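Local coordinates for M32 carboxypeptidase (Chitinophagaceae bacterium, PDB 7A03), which probably removes residues from the C-terminal ends of peptides as a metal-dependent carboxypeptidase of the M32 family, at residues L31-D34 / Q35-L39; A107-S110 / E111-Q115; H205-R208 / D209-W212; N256-N260 / M261-C265. All coordinates share one frame; numbering follows the deposited sequence. Where two conformers were deposited one is given.

Contact 1. Residues L31-D34 / Q35-L39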
loop_
_atom_site.group_PDB
_atom_site.type_symbol
_atom_site.label_atom_id
_atom_site.label_comp_id
_atom_site.label_asym_id
_atom_site.label_seq_id
_atom_site.Cartn_x
_atom_site.Cartn_y
_atom_site.Cartn_z
ATOM N N LEU A 31 15.540 7.646 -11.220
ATOM C CA LEU A 31 16.254 6.506 -11.785
ATOM C C LEU A 31 15.439 5.218 -11.661
ATOM O O LEU A 31 15.436 4.381 -12.572
ATOM C CB LEU A 31 17.643 6.377 -11.140
ATOM C CG LEU A 31 18.760 7.121 -11.881
ATOM C CD1 LEU A 31 18.523 8.634 -11.917
ATOM C CD2 LEU A 31 20.119 6.772 -11.228
ATOM N N GLY A 32 14.703 5.051 -10.558
ATOM C CA GLY A 32 13.897 3.841 -10.414
ATOM C C GLY A 32 12.658 3.855 -11.295
ATOM O O GLY A 32 12.233 2.808 -11.824
ATOM N N TRP A 33 12.100 5.045 -11.520
ATOM C CA TRP A 33 10.958 5.175 -12.411
ATOM C C TRP A 33 11.371 4.826 -13.830
ATOM O O TRP A 33 10.702 4.032 -14.515
ATOM C CB TRP A 33 10.415 6.603 -12.340
ATOM C CG TRP A 33 9.424 6.916 -13.417
ATOM C CD1 TRP A 33 8.083 6.678 -13.391
ATOM C CD2 TRP A 33 9.697 7.511 -14.699
ATOM N NE1 TRP A 33 7.497 7.089 -14.567
ATOM C CE2 TRP A 33 8.469 7.615 -15.383
ATOM C CE3 TRP A 33 10.856 7.991 -15.323
ATOM C CZ2 TRP A 33 8.366 8.159 -16.674
ATOM C CZ3 TRP A 33 10.755 8.521 -16.602
ATOM C CH2 TRP A 33 9.524 8.611 -17.261
ATOM N N ASP A 34 12.530 5.356 -14.253
ATOM C CA ASP A 34 13.016 5.053 -15.588
ATOM C C ASP A 34 13.369 3.577 -15.714
ATOM O O ASP A 34 13.118 2.956 -16.755
ATOM C CB ASP A 34 14.208 5.951 -15.900
ATOM C CG ASP A 34 14.822 5.645 -17.238
ATOM O OD1 ASP A 34 14.240 6.062 -18.272
ATOM O OD2 ASP A 34 15.874 4.967 -17.236
ATOM N N GLN A 35 13.910 2.995 -14.640
ATOM C CA GLN A 35 14.206 1.570 -14.614
ATOM C C GLN A 35 12.969 0.746 -14.932
ATOM O O GLN A 35 13.063 -0.291 -15.595
ATOM C CB GLN A 35 14.741 1.217 -13.229
ATOM C CG GLN A 35 15.147 -0.221 -12.990
ATOM C CD GLN A 35 15.864 -0.335 -11.645
ATOM O OE1 GLN A 35 15.297 -0.000 -10.607
ATOM N NE2 GLN A 35 17.116 -0.775 -11.664
ATOM N N GLU A 36 11.800 1.193 -14.459
ATOM C CA GLU A 36 10.569 0.457 -14.729
ATOM C C GLU A 36 9.915 0.811 -16.057
ATOM O O GLU A 36 9.026 0.072 -16.512
ATOM C CB GLU A 36 9.543 0.689 -13.610
ATOM C CG GLU A 36 10.005 0.170 -12.232
ATOM C CD GLU A 36 10.280 -1.321 -12.240
ATOM O OE1 GLU A 36 9.467 -2.086 -12.806
ATOM O OE2 GLU A 36 11.315 -1.733 -11.678
ATOM N N THR A 37 10.279 1.928 -16.680
ATOM C CA THR A 37 9.491 2.369 -17.829
ATOM C C THR A 37 10.262 2.367 -19.139
ATOM O O THR A 37 9.744 1.874 -20.148
ATOM C CB THR A 37 8.920 3.761 -17.578
ATOM O OG1 THR A 37 9.983 4.633 -17.173
ATOM C CG2 THR A 37 7.859 3.711 -16.490
ATOM N N TYR A 38 11.465 2.945 -19.170
ATOM C CA TYR A 38 12.155 3.191 -20.429
ATOM C C TYR A 38 13.567 2.637 -20.500
ATOM O O TYR A 38 14.152 2.644 -21.592
ATOM C CB TYR A 38 12.173 4.697 -20.759
ATOM C CG TYR A 38 10.765 5.192 -21.047
ATOM C CD1 TYR A 38 10.109 4.806 -22.204
ATOM C CD2 TYR A 38 10.080 5.988 -20.139
ATOM C CE1 TYR A 38 8.816 5.219 -22.475
ATOM C CE2 TYR A 38 8.793 6.412 -20.394
ATOM C CZ TYR A 38 8.164 6.021 -21.563
ATOM O OH TYR A 38 6.870 6.427 -21.841
ATOM N N LEU A 39 14.114 2.134 -19.408
ATOM C CA LEU A 39 15.489 1.658 -19.382
ATOM C C LEU A 39 15.740 0.557 -20.410
ATOM O O LEU A 39 15.056 -0.479 -20.382
ATOM C CB LEU A 39 15.750 1.109 -17.981
ATOM C CG LEU A 39 17.077 0.389 -17.787
ATOM C CD1 LEU A 39 18.205 1.381 -17.831
ATOM C CD2 LEU A 39 17.091 -0.376 -16.464
#
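Thr37 lies over one face of the Trp33 indole, the two side chains crossing at about a right angle. Its OG1 sits above the middle of the ring system, while the methyl CG2 makes a CH-pi contact 4.2 Å from the centroid of the five-membered ring. A chi1 of 52° puts OG1 between the backbone N and the carbonyl carbon, from where it donates to Trp33 O (2.8 Å), coming down on that carbonyl from above its plane. Tyr38 meets the far end of the indole: Trp33 CH2 lies in the plane of the phenol at its edge, 3.9 Å from Tyr38 CE2, and the planes are inclined at 60°, an oblique pairing. The phenol OH goes on to Asp232 of strand 229-233, and Arg248 forms a cation-pi contact with Trp33. The carboxylate of Asp34 passes across the base of Tyr38, Asp34 OD1 3.5 Å from Tyr38 CB, while OD2 makes a salt bridge to Arg47 on helix 44-62. Here helix 9-37 ends. Asp34 O takes three backbone donors, Thr37 N, Tyr38 N and Leu39 N, at 2.9 to 3.0 Å. With three N-H groups converging on it, this last-turn carbonyl is likely to be polarised, and the hydroxyl over the indole is spent on the backbone.

Contact 2. Residues A107-S110 / E111-Q115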
loop_
_atom_site.group_PDB
_atom_site.type_symbol
_atom_site.label_atom_id
_atom_site.label_comp_id
_atom_site.label_asym_id
_atom_site.label_seq_id
_atom_site.Cartn_x
_atom_site.Cartn_y
_atom_site.Cartn_z
ATOM N N ALA A 107 25.436 -4.951 8.523
ATOM C CA ALA A 107 26.110 -5.717 7.480
ATOM C C ALA A 107 25.515 -7.117 7.337
ATOM O O ALA A 107 25.326 -7.605 6.213
ATOM C CB ALA A 107 27.611 -5.783 7.771
ATOM N N GLU A 108 25.217 -7.772 8.464
ATOM C CA GLU A 108 24.628 -9.112 8.432
ATOM C C GLU A 108 23.265 -9.107 7.749
ATOM O O GLU A 108 22.966 -9.993 6.940
ATOM C CB GLU A 108 24.515 -9.669 9.847
ATOM C CG GLU A 108 25.857 -10.040 10.458
ATOM C CD GLU A 108 25.778 -10.205 11.954
ATOM O OE1 GLU A 108 24.699 -9.942 12.525
ATOM O OE2 GLU A 108 26.797 -10.593 12.566
ATOM N N ILE A 109 22.428 -8.109 8.059
ATOM C CA ILE A 109 21.120 -7.993 7.419
ATOM C C ILE A 109 21.275 -7.789 5.917
ATOM O O ILE A 109 20.547 -8.390 5.118
ATOM C CB ILE A 109 20.284 -6.877 8.080
ATOM C CG1 ILE A 109 19.885 -7.276 9.507
ATOM C CG2 ILE A 109 19.048 -6.552 7.238
ATOM C CD1 ILE A 109 19.018 -6.259 10.218
ATOM N N SER A 110 22.241 -6.960 5.503
ATOM C CA SER A 110 22.457 -6.747 4.076
ATOM C C SER A 110 22.882 -8.042 3.377
ATOM O O SER A 110 22.363 -8.388 2.301
ATOM C CB SER A 110 23.483 -5.627 3.863
ATOM O OG SER A 110 23.732 -5.410 2.487
ATOM N N GLU A 111 23.830 -8.768 3.973
ATOM C CA GLU A 111 24.305 -10.015 3.374
ATOM C C GLU A 111 23.174 -11.034 3.279
ATOM O O GLU A 111 22.987 -11.688 2.242
ATOM C CB GLU A 111 25.457 -10.588 4.204
ATOM C CG GLU A 111 26.679 -9.683 4.356
ATOM C CD GLU A 111 27.575 -10.092 5.527
ATOM O OE1 GLU A 111 27.340 -11.168 6.120
ATOM O OE2 GLU A 111 28.511 -9.334 5.863
ATOM N N ALA A 112 22.394 -11.163 4.355
ATOM C CA ALA A 112 21.302 -12.128 4.372
ATOM C C ALA A 112 20.202 -11.749 3.392
ATOM O O ALA A 112 19.554 -12.631 2.820
ATOM C CB ALA A 112 20.747 -12.268 5.788
ATOM N N THR A 113 19.986 -10.451 3.163
ATOM C CA THR A 113 19.010 -10.049 2.157
ATOM C C THR A 113 19.479 -10.413 0.750
ATOM O O THR A 113 18.688 -10.901 -0.066
ATOM C CB THR A 113 18.698 -8.555 2.280
ATOM O OG1 THR A 113 18.300 -8.252 3.624
ATOM C CG2 THR A 113 17.559 -8.177 1.342
ATOM N N ASN A 114 20.763 -10.192 0.446
ATOM C CA ASN A 114 21.286 -10.638 -0.849
ATOM C C ASN A 114 21.073 -12.140 -1.035
ATOM O O ASN A 114 20.590 -12.605 -2.088
ATOM C CB ASN A 114 22.778 -10.311 -0.947
ATOM C CG ASN A 114 23.049 -8.824 -0.999
ATOM O OD1 ASN A 114 22.153 -8.024 -1.275
ATOM N ND2 ASN A 114 24.297 -8.442 -0.741
ATOM N N GLN A 115 21.440 -12.914 -0.013
ATOM C CA GLN A 115 21.322 -14.365 -0.103
ATOM C C GLN A 115 19.870 -14.791 -0.265
ATOM O O GLN A 115 19.570 -15.701 -1.045
ATOM C CB GLN A 115 21.968 -15.018 1.117
ATOM C CG GLN A 115 23.429 -14.615 1.271
ATOM C CD GLN A 115 24.004 -14.929 2.640
ATOM O OE1 GLN A 115 23.288 -14.964 3.641
ATOM N NE2 GLN A 115 25.315 -15.143 2.690
#
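Residues Ala107 to Gln115 form a regular alpha-helical run in which the N-H groups of Glu111, Ala112, Thr113 and Asn114 bond to the carbonyls of Ala107, Glu108, Ile109 and Ser110 over 2.9 to 3.0 Å. Thr113 adds a side-chain bond to this pattern. Its OG1, turned away from its own carbonyl carbon and beside its backbone N (chi1 -54°), folds back to give its proton to Ile109 O at 2.7 Å. The hydroxyl and Thr113 N approach that oxygen from opposite faces of the carbonyl plane; two donors grip one acceptor, and the hydroxyl bond holds the threonine in this rotation. Ile109 CG2 lies 4.1 Å from Thr113 OG1, the two side chains crossing at a slant. Glu111 lies back along the preceding turn: its CG rests 3.1 Å from Ala107 O, and from there the extended chain brings OE2 to 4.1 Å from the methyl CB of Ala107. Asn114 behaves similarly one turn on, its amide carbon CG 3.4 Å from Ser110 O. Between the carboxylates, Glu108 OE2 and Glu111 OE1 keep 6.5 Å apart, a spacing at which like charges should disturb each other only mildly. On helix 129-150, Glu108 and Ala112 both touch Leu142, Ala112 also Arg138, and Thr113 Met139, whereas Ser110, Glu111 and Asn114 are exposed. This division into a packed and a polar side is that of an amphipathic surface helix, here the first arm of a pair, 103-126 and 129-150, joined by a very short turn in a largely helical fold.

Contact 3. Residues H205-R208 / D209-W212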
loop_
_atom_site.group_PDB
_atom_site.type_symbol
_atom_site.label_atom_id
_atom_site.label_comp_id
_atom_site.label_asym_id
_atom_site.label_seq_id
_atom_site.Cartn_x
_atom_site.Cartn_y
_atom_site.Cartn_z
ATOM N N HIS A 205 -12.508 -8.990 -25.951
ATOM C CA HIS A 205 -11.394 -8.179 -26.437
ATOM C C HIS A 205 -11.718 -6.703 -26.248
ATOM O O HIS A 205 -12.692 -6.199 -26.816
ATOM C CB HIS A 205 -11.107 -8.452 -27.916
ATOM C CG HIS A 205 -10.057 -7.549 -28.495
ATOM N ND1 HIS A 205 -8.709 -7.818 -28.399
ATOM C CD2 HIS A 205 -10.158 -6.377 -29.168
ATOM C CE1 HIS A 205 -8.024 -6.853 -28.988
ATOM N NE2 HIS A 205 -8.881 -5.968 -29.467
ATOM N N PHE A 206 -10.876 -6.003 -25.487
ATOM C CA PHE A 206 -11.062 -4.583 -25.199
ATOM C C PHE A 206 -9.878 -3.811 -25.770
ATOM O O PHE A 206 -8.767 -3.880 -25.230
ATOM C CB PHE A 206 -11.219 -4.349 -23.692
ATOM C CG PHE A 206 -12.536 -4.829 -23.142
ATOM C CD1 PHE A 206 -12.717 -6.162 -22.816
ATOM C CD2 PHE A 206 -13.593 -3.943 -22.955
ATOM C CE1 PHE A 206 -13.935 -6.614 -22.310
ATOM C CE2 PHE A 206 -14.817 -4.377 -22.431
ATOM C CZ PHE A 206 -14.983 -5.719 -22.115
ATOM N N ASP A 207 -10.132 -3.071 -26.854
ATOM C CA ASP A 207 -9.087 -2.359 -27.592
ATOM C C ASP A 207 -8.121 -1.615 -26.678
ATOM O O ASP A 207 -8.529 -0.837 -25.810
ATOM C CB ASP A 207 -9.735 -1.380 -28.580
ATOM C CG ASP A 207 -8.711 -0.593 -29.385
ATOM O OD1 ASP A 207 -8.155 -1.168 -30.338
ATOM O OD2 ASP A 207 -8.471 0.600 -29.076
ATOM N N ARG A 208 -6.825 -1.826 -26.923
ATOM C CA ARG A 208 -5.794 -1.289 -26.040
ATOM C C ARG A 208 -5.794 0.233 -26.028
ATOM O O ARG A 208 -5.659 0.850 -24.962
ATOM C CB ARG A 208 -4.423 -1.816 -26.476
ATOM C CG ARG A 208 -3.258 -1.194 -25.738
ATOM C CD ARG A 208 -1.942 -1.778 -26.207
ATOM N NE ARG A 208 -0.871 -1.491 -25.257
ATOM C CZ ARG A 208 -0.529 -2.295 -24.254
ATOM N NH1 ARG A 208 -1.175 -3.440 -24.071
ATOM N NH2 ARG A 208 0.457 -1.956 -23.435
ATOM N N ASP A 209 -5.919 0.861 -27.198
ATOM C CA ASP A 209 -5.875 2.320 -27.248
ATOM C C ASP A 209 -7.097 2.928 -26.569
ATOM O O ASP A 209 -6.990 3.962 -25.891
ATOM C CB ASP A 209 -5.729 2.799 -28.699
ATOM C CG ASP A 209 -4.313 2.619 -29.231
ATOM O OD1 ASP A 209 -3.418 2.211 -28.452
ATOM O OD2 ASP A 209 -4.093 2.888 -30.431
ATOM N N LYS A 210 -8.260 2.280 -26.717
ATOM C CA LYS A 210 -9.453 2.728 -26.007
ATOM C C LYS A 210 -9.287 2.572 -24.499
ATOM O O LYS A 210 -9.655 3.470 -23.737
ATOM C CB LYS A 210 -10.682 1.959 -26.493
ATOM C CG LYS A 210 -11.207 2.382 -27.872
ATOM C CD LYS A 210 -12.296 1.412 -28.330
ATOM C CE LYS A 210 -13.208 2.028 -29.371
ATOM N NZ LYS A 210 -12.444 2.836 -30.358
ATOM N N GLN A 211 -8.713 1.459 -24.045
ATOM C CA GLN A 211 -8.452 1.330 -22.611
ATOM C C GLN A 211 -7.510 2.425 -22.120
ATOM O O GLN A 211 -7.730 3.030 -21.058
ATOM C CB GLN A 211 -7.889 -0.050 -22.280
ATOM C CG GLN A 211 -8.884 -1.180 -22.431
ATOM C CD GLN A 211 -8.426 -2.406 -21.702
ATOM O OE1 GLN A 211 -8.320 -2.398 -20.478
ATOM N NE2 GLN A 211 -8.129 -3.464 -22.436
ATOM N N TRP A 212 -6.432 2.676 -22.866
ATOM C CA TRP A 212 -5.467 3.685 -22.440
ATOM C C TRP A 212 -6.148 5.030 -22.234
ATOM O O TRP A 212 -5.992 5.674 -21.178
ATOM C CB TRP A 212 -4.350 3.806 -23.475
ATOM C CG TRP A 212 -3.442 4.944 -23.183
ATOM C CD1 TRP A 212 -3.498 6.186 -23.727
ATOM C CD2 TRP A 212 -2.336 4.955 -22.266
ATOM N NE1 TRP A 212 -2.499 6.978 -23.214
ATOM C CE2 TRP A 212 -1.782 6.253 -22.300
ATOM C CE3 TRP A 212 -1.779 4.005 -21.400
ATOM C CZ2 TRP A 212 -0.666 6.616 -21.534
ATOM C CZ3 TRP A 212 -0.661 4.368 -20.633
ATOM C CH2 TRP A 212 -0.131 5.665 -20.698
HETATM O O HOH W 1 -5.654 -0.512 -29.948
#
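Asp207 caps helix 208-222 by reaching its carboxylate over the first turn, where OD2 accepts from Lys210 N at 2.9 Å. The bond arrives on the anti side of the oxygen, 22° out of the carboxylate plane, a position reached because CG stands opposite the backbone N (chi1 180°). The other oxygen, OD1, takes a proton from a water at 2.6 Å, and this water in turn accepts from Asp209 N, so the cap serves a second N-H by relay. Lys210 lays its aliphatic chain beside the cap, CD 3.8 Å from Asp207 CB, with its ammonium near the carboxylate but not in contact with it. Arg208 contributes chiefly backbone, its O accepting from Trp212 N at 2.9 Å, while its extended side chain touches Ile233 and Ile253. Gln211 closes the turn twice: its N bonds to Asp207 O at 2.9 Å, and its side-chain NE2 reaches past the cap to Phe206 O, also at 2.9 Å. That oxygen lies almost in the plane of the amide, whereas NE2 stands above the plane of the Phe206 carbonyl; NE2 also donates to Asp254 O. A leucine in place of Gln211 would have no N-H to offer, and would probably leave the Phe206 and Asp254 carbonyls without this shared donor in a buried spot. Two N-H groups of the first turn, those of Lys210 and Asp209, are thus met by one carboxylate, the first directly and the second through water, and the helix dipole would be expected to favour its negative charge.

Contact 4. Residues N256-N260 / M261-C265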
loop_
_atom_site.group_PDB
_atom_site.type_symbol
_atom_site.label_atom_id
_atom_site.label_comp_id
_atom_site.label_asym_id
_atom_site.label_seq_id
_atom_site.Cartn_x
_atom_site.Cartn_y
_atom_site.Cartn_z
ATOM N N ASN A 256 -7.545 -8.634 -23.126
ATOM C CA ASN A 256 -8.544 -9.678 -22.915
ATOM C C ASN A 256 -8.997 -9.771 -21.466
ATOM O O ASN A 256 -9.505 -10.813 -21.041
ATOM C CB ASN A 256 -8.029 -11.033 -23.397
ATOM C CG ASN A 256 -7.564 -10.988 -24.837
ATOM O OD1 ASN A 256 -8.349 -10.720 -25.749
ATOM N ND2 ASN A 256 -6.281 -11.236 -25.047
ATOM N N ASP A 257 -8.818 -8.709 -20.692
ATOM C CA ASP A 257 -9.294 -8.698 -19.314
ATOM C C ASP A 257 -9.525 -7.245 -18.924
ATOM O O ASP A 257 -8.596 -6.547 -18.504
ATOM C CB ASP A 257 -8.309 -9.377 -18.379
ATOM C CG ASP A 257 -8.866 -9.558 -16.991
ATOM O OD1 ASP A 257 -9.953 -9.000 -16.710
ATOM O OD2 ASP A 257 -8.224 -10.270 -16.186
ATOM N N PHE A 258 -10.773 -6.807 -19.045
ATOM C CA PHE A 258 -11.116 -5.440 -18.714
ATOM C C PHE A 258 -10.962 -5.136 -17.224
ATOM O O PHE A 258 -10.865 -3.961 -16.853
ATOM C CB PHE A 258 -12.550 -5.141 -19.177
ATOM C CG PHE A 258 -12.922 -3.698 -19.070
ATOM C CD1 PHE A 258 -12.382 -2.760 -19.943
ATOM C CD2 PHE A 258 -13.799 -3.260 -18.090
ATOM C CE1 PHE A 258 -12.725 -1.415 -19.836
ATOM C CE2 PHE A 258 -14.146 -1.918 -17.985
ATOM C CZ PHE A 258 -13.608 -0.999 -18.860
ATOM N N SER A 259 -10.926 -6.160 -16.363
ATOM C CA SER A 259 -10.811 -5.936 -14.919
ATOM C C SER A 259 -9.485 -5.297 -14.524
ATOM O O SER A 259 -9.368 -4.731 -13.432
ATOM C CB SER A 259 -10.936 -7.267 -14.173
ATOM O OG SER A 259 -12.159 -7.912 -14.475
ATOM N N ASN A 260 -8.485 -5.365 -15.387
ATOM C CA ASN A 260 -7.125 -5.025 -14.983
ATOM C C ASN A 260 -6.911 -3.515 -14.963
ATOM O O ASN A 260 -6.830 -2.893 -13.894
ATOM C CB ASN A 260 -6.135 -5.732 -15.912
ATOM C CG ASN A 260 -4.724 -5.746 -15.373
ATOM O OD1 ASN A 260 -4.239 -4.755 -14.830
ATOM N ND2 ASN A 260 -4.043 -6.876 -15.545
ATOM N N MET A 261 -6.825 -2.917 -16.148
ATOM C CA MET A 261 -6.293 -1.567 -16.253
ATOM C C MET A 261 -7.147 -0.546 -15.521
ATOM O O MET A 261 -6.608 0.323 -14.830
ATOM C CB MET A 261 -6.130 -1.164 -17.715
ATOM C CG MET A 261 -5.402 0.155 -17.893
ATOM S SD MET A 261 -6.153 1.265 -19.123
ATOM C CE MET A 261 -7.736 1.616 -18.341
ATOM N N THR A 262 -8.475 -0.600 -15.703
ATOM C CA THR A 262 -9.319 0.488 -15.224
ATOM C C THR A 262 -9.162 0.661 -13.715
ATOM O O THR A 262 -8.954 1.782 -13.213
ATOM C CB THR A 262 -10.776 0.230 -15.627
ATOM O OG1 THR A 262 -10.928 0.560 -17.019
ATOM C CG2 THR A 262 -11.741 1.074 -14.807
ATOM N N TRP A 263 -9.221 -0.454 -12.983
ATOM C CA TRP A 263 -9.093 -0.387 -11.532
ATOM C C TRP A 263 -7.651 -0.165 -11.086
ATOM O O TRP A 263 -7.433 0.462 -10.038
ATOM C CB TRP A 263 -9.780 -1.584 -10.849
ATOM C CG TRP A 263 -11.274 -1.454 -10.987
ATOM C CD1 TRP A 263 -12.134 -0.840 -10.125
ATOM C CD2 TRP A 263 -12.059 -1.847 -12.117
ATOM N NE1 TRP A 263 -13.411 -0.854 -10.639
ATOM C CE2 TRP A 263 -13.392 -1.485 -11.856
ATOM C CE3 TRP A 263 -11.765 -2.507 -13.313
ATOM C CZ2 TRP A 263 -14.420 -1.744 -12.756
ATOM C CZ3 TRP A 263 -12.777 -2.752 -14.205
ATOM C CH2 TRP A 263 -14.088 -2.369 -13.929
ATOM N N SER A 264 -6.656 -0.638 -11.852
ATOM C CA SER A 264 -5.281 -0.246 -11.542
ATOM C C SER A 264 -5.132 1.276 -11.615
ATOM O O SER A 264 -4.489 1.905 -10.757
ATOM C CB SER A 264 -4.303 -0.901 -12.522
ATOM O OG SER A 264 -4.208 -2.297 -12.318
ATOM N N CYS A 265 -5.692 1.874 -12.667
ATOM C CA CYS A 265 -5.567 3.309 -12.868
ATOM C C CYS A 265 -6.246 4.061 -11.732
ATOM O O CYS A 265 -5.696 5.024 -11.199
ATOM C CB CYS A 265 -6.271 3.666 -14.172
ATOM S SG CYS A 265 -5.313 3.339 -15.649
HETATM O O HOH W 2 -6.908 -4.289 -18.863
HETATM O O HOH W 3 -9.764 -1.805 -18.077
#
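Trp263 reaches back, ring edge first, to Ser259 and Phe258 in the preceding turn. Its CB starts 4.1 Å from Ser259 O; with CG beside the backbone N (chi1 -70°), the indole then sweeps past that oxygen, bringing CE3 to 3.3 Å from it. Next comes CZ3, with Phe258 O in the indole plane at the ring edge, 3.5 Å away, and Phe258 CD2 at 4.0 Å. At the tip, CH2 lies 4.1 Å from Phe258 CE2, the two ring planes nearly perpendicular at 89° in an oblique pair. Thr262 CG2 sits over one face of the indole, toward its rim. On the pyrrole side NE1 donates to Gly308 O, and Arg309 makes a cation-pi contact. All this happens in the opening turns of helix 258-277, capped by Asp257, whose OD1 accepts from Ser259 N; further along, the same helix carries an HExxH pattern (His267, Glu268, His271), consistent with the metal-binding helix of this peptidase family, although no metal is bound to it here. An alanine in place of Trp263 would take away the indole and would probably open a gap beside the Phe258 ring, leaving Gly308 O without this donor. Asn260 O accepts from both Ser264 N, at 3.0 Å, and Ser264 OG, the hydroxyl coming from above the carbonyl plane. In the loosely bonded first turn, one water joins Phe258 O to Thr262 OG1, lying over the Phe258 ring face toward its rim.

Contacts 1 and 2 lie on the surface, contacts 3 and 4 are partly buried. Contact 2 is mid-helix, with its backbone bonds regular; the other three sit at helix ends, contact 1 at a C-terminus where a carbonyl gathers extra donors, contacts 3 and 4 at N-termini where aspartates and waters meet the first N-H groups. Contacts 3 and 4, centres 10 Å apart, pack directly on each other: the rings of Phe206 and Phe258 meet, and Met261 SD comes against the backbone of Gln211. Strand 229-233 relates contact 1 to contact 3, since side chains of both touch it. Contact 2 stands farthest off, its centre 43 Å from that of contact 3.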